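Local coordinates for putative acetoin utilization protein, acetoin dehydrogenase (Thermus thermophilus, PDB 5AWE) that is of unknown function but joins paired CBS domains to an ACT domain and probably senses small-molecule ligands, at residues 11-16 with 36-41. Sequence-based numbering, arbitrary orientation.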
ATOM      1  N   PRO A  11      26.332 -16.490   5.329  1.00 40.13           N
ATOM      2  CA  PRO A  11      25.052 -15.777   5.351  1.00 38.02           C
ATOM      3  C   PRO A  11      24.554 -15.474   3.940  1.00 36.96           C
ATOM      4  O   PRO A  11      25.308 -15.576   2.969  1.00 36.86           O
ATOM      5  CB  PRO A  11      25.369 -14.501   6.124  1.00 37.66           C
ATOM      6  CG  PRO A  11      26.808 -14.256   5.836  1.00 35.19           C
ATOM      7  CD  PRO A  11      27.449 -15.619   5.738  1.00 37.71           C
ATOM      8  N   VAL A  12      23.284 -15.104   3.836  1.00 34.86           N
ATOM      9  CA  VAL A  12      22.718 -14.693   2.563  1.00 35.23           C
ATOM     10  C   VAL A  12      23.216 -13.299   2.236  1.00 33.62           C
ATOM     11  O   VAL A  12      23.251 -12.432   3.100  1.00 34.78           O
ATOM     12  CB  VAL A  12      21.181 -14.660   2.622  1.00 39.14           C
ATOM     13  CG1 VAL A  12      20.620 -14.197   1.287  1.00 42.11           C
ATOM     14  CG2 VAL A  12      20.652 -16.043   2.981  1.00 43.80           C
ATOM     15  N   VAL A  13      23.616 -13.080   0.995  1.00 31.25           N
ATOM     16  CA  VAL A  13      24.026 -11.751   0.594  1.00 30.79           C
ATOM     17  C   VAL A  13      23.161 -11.326  -0.573  1.00 30.83           C
ATOM     18  O   VAL A  13      22.347 -12.095  -1.065  1.00 32.40           O
ATOM     19  CB  VAL A  13      25.524 -11.702   0.188  1.00 31.17           C
ATOM     20  CG1 VAL A  13      26.385 -12.236   1.320  1.00 31.64           C
ATOM     21  CG2 VAL A  13      25.758 -12.499  -1.081  1.00 34.35           C
ATOM     22  N   VAL A  14      23.333 -10.092  -1.011  1.00 30.70           N
ATOM     23  CA  VAL A  14      22.465  -9.544  -2.022  1.00 31.01           C
ATOM     24  C   VAL A  14      23.340  -8.590  -2.828  1.00 31.26           C
ATOM     25  O   VAL A  14      24.461  -8.278  -2.412  1.00 30.86           O
ATOM     26  CB  VAL A  14      21.263  -8.820  -1.334  1.00 33.62           C
ATOM     27  CG1 VAL A  14      21.542  -7.337  -1.178  1.00 35.73           C
ATOM     28  CG2 VAL A  14      19.985  -9.091  -2.083  1.00 31.94           C
ATOM     29  N   ALA A  15      22.849  -8.153  -3.983  1.00 30.76           N
ATOM     30  CA  ALA A  15      23.586  -7.211  -4.819  1.00 30.34           C
ATOM     31  C   ALA A  15      22.882  -5.853  -4.810  1.00 30.46           C
ATOM     32  O   ALA A  15      21.666  -5.776  -4.649  1.00 30.33           O
ATOM     33  CB  ALA A  15      23.695  -7.745  -6.244  1.00 28.70           C
ATOM     34  N   PRO A  16      23.642  -4.764  -5.002  1.00 30.36           N
ATOM     35  CA  PRO A  16      23.085  -3.406  -5.007  1.00 30.97           C
ATOM     36  C   PRO A  16      21.874  -3.214  -5.929  1.00 32.99           C
ATOM     37  O   PRO A  16      20.977  -2.418  -5.632  1.00 33.02           O
ATOM     38  CB  PRO A  16      24.268  -2.535  -5.427  1.00 30.17           C
ATOM     39  CG  PRO A  16      25.482  -3.352  -5.099  1.00 30.58           C
ATOM     40  CD  PRO A  16      25.076  -4.772  -5.343  1.00 27.96           C
ATOM     41  N   PRO A  36      24.064  -8.309   4.132  1.00 26.29           N
ATOM     42  CA  PRO A  36      25.257  -7.610   3.649  1.00 26.13           C
ATOM     43  C   PRO A  36      25.136  -7.513   2.134  1.00 25.73           C
ATOM     44  O   PRO A  36      24.501  -8.366   1.522  1.00 24.89           O
ATOM     45  CB  PRO A  36      26.412  -8.509   4.092  1.00 25.39           C
ATOM     46  CG  PRO A  36      25.794  -9.863   4.274  1.00 26.24           C
ATOM     47  CD  PRO A  36      24.376  -9.630   4.704  1.00 25.74           C
ATOM     48  N   VAL A  37      25.712  -6.473   1.539  1.00 25.11           N
ATOM     49  CA  VAL A  37      25.596  -6.268   0.102  1.00 25.70           C
ATOM     50  C   VAL A  37      26.941  -6.418  -0.610  1.00 26.67           C
ATOM     51  O   VAL A  37      27.854  -5.619  -0.400  1.00 25.99           O
ATOM     52  CB  VAL A  37      25.018  -4.872  -0.212  1.00 24.62           C
ATOM     53  CG1 VAL A  37      24.806  -4.721  -1.722  1.00 27.98           C
ATOM     54  CG2 VAL A  37      23.695  -4.679   0.524  1.00 25.33           C
HETATM   55  N   MSE A  38      27.046  -7.441  -1.456  1.00 28.45           N
HETATM   56  CA  MSE A  38      28.273  -7.726  -2.213  1.00 30.48           C
HETATM   57  C   MSE A  38      28.269  -7.137  -3.626  1.00 30.57           C
HETATM   58  O   MSE A  38      27.259  -7.161  -4.325  1.00 29.49           O
HETATM   59  CB  MSE A  38      28.500  -9.243  -2.325  1.00 34.17           C
HETATM   60  CG  MSE A  38      28.606  -9.969  -0.991  1.00 42.33           C
HETATM   61 SE   MSE A  38      29.925  -9.317   0.014  1.00 68.74          SE
HETATM   62  CE  MSE A  38      31.397  -9.959  -0.858  1.00 28.41           C
ATOM     63  N   GLU A  39      29.417  -6.618  -4.039  1.00 31.40           N
ATOM     64  CA  GLU A  39      29.622  -6.203  -5.419  1.00 33.49           C
ATOM     65  C   GLU A  39      31.108  -6.321  -5.765  1.00 34.33           C
ATOM     66  O   GLU A  39      31.972  -5.961  -4.962  1.00 33.80           O
ATOM     67  CB  GLU A  39      29.159  -4.760  -5.609  1.00 35.18           C
ATOM     68  CG  GLU A  39      29.195  -4.284  -7.056  1.00 41.48           C
ATOM     69  CD  GLU A  39      28.666  -2.871  -7.216  1.00 46.55           C
ATOM     70  OE1 GLU A  39      29.081  -1.991  -6.427  1.00 48.68           O
ATOM     71  OE2 GLU A  39      27.836  -2.640  -8.125  1.00 44.45           O
ATOM     72  N   GLY A  40      31.404  -6.820  -6.959  1.00 33.94           N
ATOM     73  CA  GLY A  40      32.791  -6.989  -7.343  1.00 34.60           C
ATOM     74  C   GLY A  40      33.513  -7.891  -6.360  1.00 35.02           C
ATOM     75  O   GLY A  40      34.737  -7.843  -6.235  1.00 33.73           O
ATOM     76  N   GLY A  41      32.747  -8.714  -5.651  1.00 35.20           N
ATOM     77  CA  GLY A  41      33.333  -9.599  -4.662  1.00 35.88           C
ATOM     78  C   GLY A  41      33.804  -8.871  -3.415  1.00 35.78           C
ATOM     79  O   GLY A  41      34.542  -9.429  -2.606  1.00 37.39           O
TER
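Val-14 pairs with Val-37 in a single parallel beta bridge of the first CBS domain, where the loop leading to helix 20-30 runs beside strand 34-39; residues 12-16 and 36-39 run 51° apart. Two backbone hydrogen bonds hold it: Val-14 N donates to Pro-36 O over 3.3 Å, and Met-38 N to Val-14 O over 2.9 Å, the latter almost straight onto the carbonyl at a C=O...N angle of 178°. Val-14 O also receives the CA-H of Val-37. Beside the bridge, the Val-13 side chain crosses that of Pro-36 at about a right angle, its CG1 3.8 Å from Pro-36 CG, while Val-13 CB lies 3.7 Å from CG of Met-38. Met-38, a selenomethionine, then bends at chi2 and chi3, its end leading away from the loop. Val-14 CG1 meets Val-37 CG2 at 3.8 Å. The other branch of Val-37, CG1, stands anti to its backbone N (chi1 -176°) and packs against the Pro-16 ring. Pro-16 CG rests 3.9 Å from the carboxylate carbon CD of Glu-39, and Pro-16 CD lies 3.4 Å from Met-38 O. An alanine in place of Pro-16 would probably open a gap beside Val-37 CG1 and leave the Glu-39 carboxylate without its ring neighbour. Further out, Leu-117 of strand 116-122 touches Val-13, Pro-36 and Met-38, and Val-44 of strand 42-48 touches Pro-16, Val-37 and Glu-39. Next door, Thr-18 OG1 hydrogen-bonds Ala-15 O.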